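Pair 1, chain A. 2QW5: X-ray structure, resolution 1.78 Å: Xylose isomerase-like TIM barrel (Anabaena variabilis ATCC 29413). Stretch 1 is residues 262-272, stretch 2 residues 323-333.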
# COMPACT_ATOMS: atom_id res chain seq x y z
N PRO A 262 29.47 -15.70 -8.92
CA PRO A 262 30.52 -16.70 -8.72
C PRO A 262 30.71 -17.57 -9.98
O PRO A 262 30.29 -18.72 -10.05
CB PRO A 262 30.00 -17.49 -7.52
CG PRO A 262 28.56 -17.47 -7.67
CD PRO A 262 28.21 -16.14 -8.29
N TRP A 263 31.33 -16.96 -10.97
CA TRP A 263 31.45 -17.59 -12.27
C TRP A 263 31.92 -19.02 -12.28
O TRP A 263 31.26 -19.87 -12.90
CB TRP A 263 32.35 -16.77 -13.17
CG TRP A 263 31.83 -15.42 -13.48
CD1 TRP A 263 32.17 -14.24 -12.86
CD2 TRP A 263 30.91 -15.08 -14.52
NE1 TRP A 263 31.51 -13.20 -13.45
CE2 TRP A 263 30.72 -13.69 -14.47
CE3 TRP A 263 30.21 -15.83 -15.49
CZ2 TRP A 263 29.85 -13.01 -15.35
CZ3 TRP A 263 29.35 -15.17 -16.36
CH2 TRP A 263 29.20 -13.77 -16.30
N LYS A 264 33.02 -19.29 -11.57
CA LYS A 264 33.65 -20.62 -11.58
C LYS A 264 32.76 -21.65 -10.92
O LYS A 264 32.48 -22.71 -11.51
CB LYS A 264 35.02 -20.60 -10.89
CG LYS A 264 35.84 -21.86 -11.03
CD LYS A 264 37.12 -21.78 -10.20
CE LYS A 264 37.99 -23.01 -10.47
NZ LYS A 264 39.34 -22.97 -9.81
N SER A 265 32.31 -21.31 -9.71
CA SER A 265 31.45 -22.22 -8.92
C SER A 265 30.08 -22.47 -9.46
O SER A 265 29.50 -23.55 -9.25
CB SER A 265 31.35 -21.71 -7.49
OG SER A 265 32.54 -22.05 -6.85
N PHE A 266 29.55 -21.48 -10.17
CA PHE A 266 28.24 -21.57 -10.81
C PHE A 266 28.33 -22.30 -12.15
O PHE A 266 27.58 -23.22 -12.40
CB PHE A 266 27.61 -20.17 -11.00
CG PHE A 266 26.28 -20.22 -11.67
CD1 PHE A 266 25.15 -20.65 -10.96
CD2 PHE A 266 26.14 -19.88 -13.03
CE1 PHE A 266 23.90 -20.73 -11.57
CE2 PHE A 266 24.89 -19.96 -13.67
CZ PHE A 266 23.76 -20.37 -12.92
N LEU A 267 29.25 -21.88 -13.03
CA LEU A 267 29.33 -22.46 -14.36
C LEU A 267 30.02 -23.81 -14.49
O LEU A 267 29.68 -24.56 -15.41
CB LEU A 267 29.98 -21.48 -15.37
CG LEU A 267 29.23 -20.23 -15.86
CD1 LEU A 267 30.14 -19.50 -16.77
CD2 LEU A 267 27.93 -20.58 -16.56
N THR A 268 31.00 -24.10 -13.65
CA THR A 268 31.74 -25.36 -13.79
C THR A 268 30.84 -26.61 -13.81
O THR A 268 30.92 -27.38 -14.75
CB THR A 268 32.88 -25.49 -12.78
OG1 THR A 268 33.83 -24.45 -13.07
CG2 THR A 268 33.55 -26.87 -12.88
N PRO A 269 29.94 -26.78 -12.80
CA PRO A 269 29.07 -27.97 -12.85
C PRO A 269 28.08 -28.00 -14.02
O PRO A 269 27.75 -29.09 -14.51
CB PRO A 269 28.36 -27.95 -11.50
CG PRO A 269 28.52 -26.57 -10.98
CD PRO A 269 29.75 -26.00 -11.57
N ILE A 270 27.64 -26.82 -14.46
CA ILE A 270 26.67 -26.70 -15.54
C ILE A 270 27.29 -27.05 -16.89
O ILE A 270 26.71 -27.85 -17.63
CB ILE A 270 26.06 -25.26 -15.61
CG1 ILE A 270 25.16 -25.02 -14.37
CG2 ILE A 270 25.27 -25.06 -16.90
CD1 ILE A 270 24.72 -23.56 -14.19
N VAL A 271 28.44 -26.46 -17.21
CA VAL A 271 29.10 -26.72 -18.52
C VAL A 271 29.45 -28.22 -18.73
O VAL A 271 29.44 -28.68 -19.85
CB VAL A 271 30.31 -25.78 -18.81
CG1 VAL A 271 29.86 -24.32 -18.78
CG2 VAL A 271 31.44 -26.03 -17.86
N LYS A 272 29.67 -28.98 -17.66
CA LYS A 272 29.89 -30.42 -17.75
C LYS A 272 28.71 -31.20 -18.31
O LYS A 272 28.95 -32.19 -18.98
CB LYS A 272 30.23 -31.02 -16.37
CG LYS A 272 31.63 -30.64 -15.90
CD LYS A 272 32.00 -31.04 -14.46
CE LYS A 272 33.38 -30.42 -14.09
NZ LYS A 272 33.81 -30.66 -12.68
N LYS A 323 31.29 -10.16 -23.34
CA LYS A 323 32.75 -10.23 -23.18
C LYS A 323 33.12 -10.96 -21.89
O LYS A 323 33.90 -11.93 -21.93
CB LYS A 323 33.40 -8.84 -23.30
CG LYS A 323 33.40 -8.28 -24.75
CD LYS A 323 33.83 -6.81 -24.77
CE LYS A 323 33.92 -6.18 -26.19
NZ LYS A 323 35.07 -6.63 -27.04
N VAL A 324 32.53 -10.56 -20.77
CA VAL A 324 32.80 -11.25 -19.48
C VAL A 324 32.35 -12.71 -19.50
O VAL A 324 33.09 -13.57 -19.05
CB VAL A 324 32.30 -10.47 -18.20
CG1 VAL A 324 30.75 -10.47 -18.06
CG2 VAL A 324 32.92 -11.10 -16.96
N THR A 325 31.15 -13.00 -20.02
CA THR A 325 30.61 -14.37 -20.10
C THR A 325 31.55 -15.29 -20.90
O THR A 325 31.85 -16.40 -20.46
CB THR A 325 29.17 -14.39 -20.72
OG1 THR A 325 28.31 -13.53 -19.94
CG2 THR A 325 28.60 -15.82 -20.79
N ARG A 326 32.02 -14.81 -22.05
CA ARG A 326 32.97 -15.57 -22.88
C ARG A 326 34.34 -15.76 -22.21
O ARG A 326 34.91 -16.86 -22.30
CB ARG A 326 33.14 -14.95 -24.28
CG ARG A 326 31.92 -15.12 -25.12
CD ARG A 326 32.21 -15.19 -26.59
NE ARG A 326 31.01 -15.51 -27.39
CZ ARG A 326 30.44 -16.73 -27.51
NH1 ARG A 326 30.85 -17.81 -26.81
NH2 ARG A 326 29.38 -16.84 -28.32
N LYS A 327 34.81 -14.71 -21.51
CA LYS A 327 36.07 -14.75 -20.78
C LYS A 327 36.02 -15.83 -19.72
O LYS A 327 36.93 -16.64 -19.59
CB LYS A 327 36.37 -13.41 -20.09
CG LYS A 327 37.85 -13.25 -19.73
CD LYS A 327 38.27 -11.94 -19.03
CE LYS A 327 38.26 -12.04 -17.49
NZ LYS A 327 36.88 -12.11 -16.90
N GLU A 328 34.92 -15.85 -18.99
CA GLU A 328 34.73 -16.80 -17.89
C GLU A 328 34.45 -18.21 -18.34
O GLU A 328 34.87 -19.17 -17.67
CB GLU A 328 33.62 -16.27 -16.97
CG GLU A 328 34.02 -14.94 -16.29
CD GLU A 328 35.18 -15.06 -15.31
OE1 GLU A 328 35.39 -16.15 -14.72
OE2 GLU A 328 35.87 -14.04 -15.14
N LEU A 329 33.72 -18.33 -19.43
CA LEU A 329 33.52 -19.63 -20.08
C LEU A 329 34.86 -20.15 -20.60
O LEU A 329 35.17 -21.31 -20.38
CB LEU A 329 32.50 -19.58 -21.22
CG LEU A 329 31.03 -19.52 -20.80
CD1 LEU A 329 30.21 -19.07 -22.02
CD2 LEU A 329 30.53 -20.85 -20.17
N LYS A 330 35.67 -19.29 -21.22
CA LYS A 330 37.01 -19.69 -21.69
C LYS A 330 37.89 -20.23 -20.55
O LYS A 330 38.61 -21.19 -20.77
CB LYS A 330 37.71 -18.54 -22.42
CG LYS A 330 39.00 -18.93 -23.12
CD LYS A 330 39.57 -17.74 -23.88
CE LYS A 330 40.94 -18.06 -24.48
NZ LYS A 330 40.82 -19.14 -25.49
N LYS A 331 37.83 -19.62 -19.37
CA LYS A 331 38.58 -20.07 -18.19
C LYS A 331 38.22 -21.48 -17.74
O LYS A 331 39.08 -22.18 -17.24
CB LYS A 331 38.39 -19.15 -16.99
CG LYS A 331 39.02 -17.80 -17.11
CD LYS A 331 38.77 -17.00 -15.85
CE LYS A 331 39.11 -15.55 -16.02
NZ LYS A 331 38.68 -14.78 -14.82
N ILE A 332 36.96 -21.86 -17.89
CA ILE A 332 36.49 -23.19 -17.49
C ILE A 332 36.95 -24.28 -18.48
O ILE A 332 37.20 -25.40 -18.05
CB ILE A 332 34.94 -23.18 -17.31
CG1 ILE A 332 34.58 -22.26 -16.15
CG2 ILE A 332 34.37 -24.60 -17.02
CD1 ILE A 332 33.17 -21.97 -16.10
N GLY A 333 37.07 -23.95 -19.77
CA GLY A 333 37.53 -24.89 -20.80
C GLY A 333 39.01 -25.26 -20.67
O GLY A 333 39.91 -24.40 -20.62

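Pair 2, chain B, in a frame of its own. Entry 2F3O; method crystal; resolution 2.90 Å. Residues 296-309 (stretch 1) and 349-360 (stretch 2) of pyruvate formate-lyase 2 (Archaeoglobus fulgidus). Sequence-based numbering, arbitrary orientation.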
# COMPACT_ATOMS: atom_id res chain seq x y z
N ASN B 296 -33.30 -37.62 19.55
CA ASN B 296 -34.71 -37.27 19.47
C ASN B 296 -34.89 -35.84 19.96
O ASN B 296 -33.94 -35.22 20.44
CB ASN B 296 -35.56 -38.22 20.32
CG ASN B 296 -35.20 -38.15 21.81
OD1 ASN B 296 -35.87 -37.47 22.59
ND2 ASN B 296 -34.13 -38.84 22.20
N ARG B 297 -36.12 -35.34 19.88
CA ARG B 297 -36.40 -33.93 20.14
C ARG B 297 -36.21 -33.53 21.60
O ARG B 297 -35.87 -32.40 21.89
CB ARG B 297 -37.82 -33.59 19.69
CG ARG B 297 -38.01 -32.13 19.25
CD ARG B 297 -39.24 -31.91 18.35
NE ARG B 297 -39.58 -33.08 17.50
CZ ARG B 297 -38.98 -33.43 16.35
NH1 ARG B 297 -37.95 -32.74 15.87
NH2 ARG B 297 -39.40 -34.51 15.69
N GLU B 298 -36.41 -34.47 22.51
CA GLU B 298 -36.33 -34.17 23.93
C GLU B 298 -34.88 -34.16 24.44
O GLU B 298 -34.53 -33.41 25.36
CB GLU B 298 -37.17 -35.17 24.72
CG GLU B 298 -37.38 -34.82 26.20
CD GLU B 298 -37.33 -36.06 27.11
OE1 GLU B 298 -37.55 -37.18 26.58
OE2 GLU B 298 -37.06 -35.91 28.33
N LEU B 299 -34.05 -35.01 23.84
CA LEU B 299 -32.62 -35.02 24.12
C LEU B 299 -31.97 -33.72 23.62
O LEU B 299 -31.21 -33.08 24.35
CB LEU B 299 -31.95 -36.22 23.46
CG LEU B 299 -30.43 -36.28 23.57
CD1 LEU B 299 -30.02 -36.47 25.02
CD2 LEU B 299 -29.87 -37.39 22.72
N ALA B 300 -32.30 -33.35 22.38
CA ALA B 300 -31.86 -32.09 21.77
C ALA B 300 -32.21 -30.88 22.61
O ALA B 300 -31.39 -29.98 22.76
CB ALA B 300 -32.46 -31.93 20.41
N PHE B 301 -33.42 -30.89 23.16
CA PHE B 301 -33.87 -29.89 24.12
C PHE B 301 -32.98 -29.82 25.35
O PHE B 301 -32.61 -28.73 25.79
CB PHE B 301 -35.30 -30.19 24.56
CG PHE B 301 -36.00 -29.04 25.23
CD1 PHE B 301 -36.62 -28.07 24.49
CD2 PHE B 301 -36.07 -28.96 26.61
CE1 PHE B 301 -37.28 -27.02 25.11
CE2 PHE B 301 -36.73 -27.91 27.23
CZ PHE B 301 -37.33 -26.95 26.49
N ASP B 302 -32.62 -30.98 25.90
CA ASP B 302 -31.84 -31.07 27.14
C ASP B 302 -30.42 -30.58 26.92
O ASP B 302 -29.84 -29.93 27.79
CB ASP B 302 -31.79 -32.51 27.66
CG ASP B 302 -32.89 -32.83 28.69
OD1 ASP B 302 -33.51 -31.89 29.26
OD2 ASP B 302 -33.12 -34.05 28.93
N ILE B 303 -29.88 -30.90 25.75
CA ILE B 303 -28.56 -30.44 25.31
C ILE B 303 -28.48 -28.90 25.27
O ILE B 303 -27.58 -28.29 25.85
CB ILE B 303 -28.22 -31.05 23.93
CG1 ILE B 303 -27.87 -32.53 24.05
CG2 ILE B 303 -27.09 -30.35 23.29
CD1 ILE B 303 -27.78 -33.24 22.72
N LEU B 304 -29.48 -28.28 24.64
CA LEU B 304 -29.55 -26.82 24.56
C LEU B 304 -29.80 -26.21 25.92
O LEU B 304 -29.22 -25.18 26.24
CB LEU B 304 -30.64 -26.40 23.59
CG LEU B 304 -30.34 -26.84 22.17
CD1 LEU B 304 -31.60 -26.80 21.33
CD2 LEU B 304 -29.23 -25.99 21.56
N ALA B 305 -30.63 -26.88 26.71
CA ALA B 305 -30.92 -26.43 28.08
C ALA B 305 -29.67 -26.34 28.94
O ALA B 305 -29.49 -25.36 29.67
CB ALA B 305 -31.94 -27.35 28.74
N ASN B 306 -28.81 -27.35 28.81
CA ASN B 306 -27.55 -27.41 29.52
C ASN B 306 -26.62 -26.24 29.19
O ASN B 306 -25.99 -25.68 30.08
CB ASN B 306 -26.85 -28.70 29.14
CG ASN B 306 -25.88 -29.17 30.20
OD1 ASN B 306 -25.20 -28.39 30.87
ND2 ASN B 306 -25.81 -30.46 30.35
N LEU B 307 -26.55 -25.91 27.90
CA LEU B 307 -25.78 -24.76 27.42
C LEU B 307 -26.30 -23.44 28.01
O LEU B 307 -25.53 -22.67 28.60
CB LEU B 307 -25.86 -24.71 25.90
CG LEU B 307 -24.70 -24.23 25.01
CD1 LEU B 307 -25.30 -23.83 23.68
CD2 LEU B 307 -23.96 -23.08 25.59
N TRP B 308 -27.61 -23.20 27.86
CA TRP B 308 -28.24 -22.00 28.39
C TRP B 308 -27.93 -21.86 29.87
O TRP B 308 -27.48 -20.81 30.31
CB TRP B 308 -29.75 -22.07 28.22
CG TRP B 308 -30.36 -21.33 27.04
CD1 TRP B 308 -31.41 -20.46 27.09
CD2 TRP B 308 -30.02 -21.46 25.65
NE1 TRP B 308 -31.72 -20.00 25.83
CE2 TRP B 308 -30.89 -20.61 24.93
CE3 TRP B 308 -29.06 -22.19 24.94
CZ2 TRP B 308 -30.82 -20.47 23.55
CZ3 TRP B 308 -28.99 -22.05 23.57
CH2 TRP B 308 -29.87 -21.21 22.89
N ILE B 309 -28.12 -22.95 30.61
CA ILE B 309 -27.90 -22.96 32.06
C ILE B 309 -26.45 -22.70 32.46
O ILE B 309 -26.18 -22.02 33.46
CB ILE B 309 -28.45 -24.28 32.72
CG1 ILE B 309 -29.97 -24.30 32.70
CG2 ILE B 309 -28.01 -24.42 34.18
CD1 ILE B 309 -30.57 -25.52 33.31
N ASN B 349 -35.76 -21.90 11.30
CA ASN B 349 -35.81 -23.35 11.13
C ASN B 349 -36.38 -23.92 12.41
O ASN B 349 -36.69 -23.16 13.32
CB ASN B 349 -34.43 -23.93 10.84
CG ASN B 349 -33.36 -23.43 11.81
OD1 ASN B 349 -33.59 -23.31 13.01
ND2 ASN B 349 -32.19 -23.12 11.27
N GLU B 350 -36.46 -25.25 12.51
CA GLU B 350 -37.08 -25.89 13.67
C GLU B 350 -36.26 -25.67 14.93
O GLU B 350 -36.77 -25.75 16.06
CB GLU B 350 -37.24 -27.39 13.42
CG GLU B 350 -38.38 -28.04 14.23
CD GLU B 350 -38.07 -29.49 14.66
OE1 GLU B 350 -37.53 -30.28 13.84
OE2 GLU B 350 -38.41 -29.82 15.83
N LEU B 351 -34.98 -25.36 14.75
CA LEU B 351 -34.10 -25.16 15.87
C LEU B 351 -34.30 -23.77 16.46
O LEU B 351 -33.97 -23.55 17.62
CB LEU B 351 -32.66 -25.37 15.42
CG LEU B 351 -31.61 -25.72 16.46
CD1 LEU B 351 -32.07 -26.82 17.39
CD2 LEU B 351 -30.40 -26.12 15.70
N THR B 352 -34.84 -22.86 15.66
CA THR B 352 -35.17 -21.52 16.14
C THR B 352 -36.25 -21.63 17.20
O THR B 352 -36.11 -21.07 18.29
CB THR B 352 -35.69 -20.61 15.02
OG1 THR B 352 -34.80 -20.64 13.91
CG2 THR B 352 -35.85 -19.20 15.51
N TYR B 353 -37.30 -22.39 16.87
CA TYR B 353 -38.43 -22.61 17.77
C TYR B 353 -38.01 -23.27 19.07
O TYR B 353 -38.43 -22.86 20.16
CB TYR B 353 -39.47 -23.49 17.08
CG TYR B 353 -40.27 -22.80 16.01
CD1 TYR B 353 -39.95 -22.96 14.67
CD2 TYR B 353 -41.36 -22.00 16.34
CE1 TYR B 353 -40.69 -22.33 13.67
CE2 TYR B 353 -42.11 -21.36 15.35
CZ TYR B 353 -41.77 -21.52 14.02
OH TYR B 353 -42.51 -20.89 13.04
N LEU B 354 -37.18 -24.30 18.94
CA LEU B 354 -36.61 -25.02 20.06
C LEU B 354 -35.93 -24.08 21.02
O LEU B 354 -36.17 -24.13 22.22
CB LEU B 354 -35.57 -26.03 19.59
CG LEU B 354 -36.01 -27.48 19.61
CD1 LEU B 354 -34.78 -28.36 19.69
CD2 LEU B 354 -36.96 -27.72 20.78
N MET B 355 -35.11 -23.20 20.48
CA MET B 355 -34.36 -22.28 21.30
C MET B 355 -35.23 -21.28 22.05
O MET B 355 -34.88 -20.87 23.14
CB MET B 355 -33.27 -21.62 20.48
CG MET B 355 -32.12 -22.54 20.28
SD MET B 355 -31.09 -22.04 18.93
CE MET B 355 -29.87 -23.34 18.89
N LEU B 356 -36.38 -20.94 21.47
CA LEU B 356 -37.35 -20.06 22.11
C LEU B 356 -37.97 -20.79 23.29
O LEU B 356 -38.16 -20.21 24.36
CB LEU B 356 -38.44 -19.68 21.11
CG LEU B 356 -39.13 -18.31 21.08
CD1 LEU B 356 -40.51 -18.50 20.48
CD2 LEU B 356 -39.24 -17.60 22.43
N GLU B 357 -38.28 -22.07 23.08
CA GLU B 357 -38.90 -22.92 24.11
C GLU B 357 -38.04 -23.11 25.34
O GLU B 357 -38.53 -22.95 26.45
CB GLU B 357 -39.20 -24.30 23.56
CG GLU B 357 -40.58 -24.49 23.02
CD GLU B 357 -40.93 -25.96 22.99
OE1 GLU B 357 -41.04 -26.52 21.87
OE2 GLU B 357 -41.04 -26.57 24.09
N VAL B 358 -36.77 -23.46 25.15
CA VAL B 358 -35.83 -23.61 26.26
C VAL B 358 -35.64 -22.27 26.98
O VAL B 358 -35.57 -22.23 28.20
CB VAL B 358 -34.50 -24.29 25.84
CG1 VAL B 358 -34.07 -23.83 24.53
CG2 VAL B 358 -33.38 -24.02 26.81
N THR B 359 -35.64 -21.18 26.22
CA THR B 359 -35.58 -19.86 26.82
C THR B 359 -36.80 -19.59 27.69
O THR B 359 -36.66 -19.10 28.81
CB THR B 359 -35.46 -18.75 25.74
OG1 THR B 359 -34.23 -18.93 25.02
CG2 THR B 359 -35.47 -17.38 26.39
N ASP B 360 -37.98 -19.95 27.19
CA ASP B 360 -39.25 -19.70 27.87
C ASP B 360 -39.35 -20.49 29.17
O ASP B 360 -39.84 -19.98 30.19
CB ASP B 360 -40.43 -20.05 26.95
CG ASP B 360 -41.75 -19.37 27.38
OD1 ASP B 360 -41.73 -18.53 28.33
OD2 ASP B 360 -42.80 -19.65 26.74

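Pair 1 and pair 2 each bring two helices together at nearly the same inclination. In pair 1 the helix axes approach to 10.0 Å with 64° between their N-to-C directions; in pair 2 they approach to 9.8 Å at 57°, and the crossing angle is negative in both. The backbones of 14 central residues superpose with an RMSD of 0.6 Å. At the crossing, Leu A267 falls on Leu B304, Thr A268 on Ala B305, Glu A328 on Leu B354 and Leu A329 on Met B355, with CA atoms within 0.2 Å; Ile A332 falls on Val B358 at 0.6 Å.

Two of these positions are filled alike. Leu A267 and Leu B304 share the same m,t rotamer and point toward the other helix. In pair 1, CB of Leu A267 meets CD1 of Ile A332 at 3.3 Å, and its CD1 meets CD2 of Leu A329 at 3.7 Å. In pair 2 the leucine is a knob among Leu B351, Leu B354, Met B355 and Val B358, with CD2 of Leu B304 3.8 Å from CE of Met B355. Ile A332 and Val B358 have side-chain centres only 0.1 Å apart after superposition. The valine is itself a knob, resting among Phe B301, Leu B304, Ala B305 and Trp B308.

The surroundings of this branched residue differ. Val A271 packs its CG2 3.4 Å from CG2 of Ile A332, whereas at the matching position Trp B308 lays a ring face against Val B358, whose CG2 is 4.2 Å from the centroid of the five-membered ring. The indole also reaches a polar partner: NE1 of Trp B308 donates to OG1 of Thr B359 at 2.8 Å. Pair 1 has glycine, Gly A333, at the threonine position, and no hydrogen bond joins its two stretches.

Glu A328 and Leu B354 show how unlike residues can fill one site. Leu B354 is wholly apolar and sets CD2 3.7 Å from CD1 of Phe B301, at the ring edge. Glu A328 lays CG over the face of Trp A263, 3.7 Å from the centroid of the five-membered ring, and its OE1 lies 3.5 Å from CB of Trp A263; OE2 forms salt bridges within its own helix with NZ of Lys A327 at 2.8 Å and NZ of Lys A331 at 2.9 Å. In pair 2 a salt bridge joins the helices, NH1 of Arg B297 lying 3.0 Å from OE2 of Glu B350, although the hydrogen bond within it is weak. Altogether pair 2 buries 637 Å², against 445 Å² in pair 1.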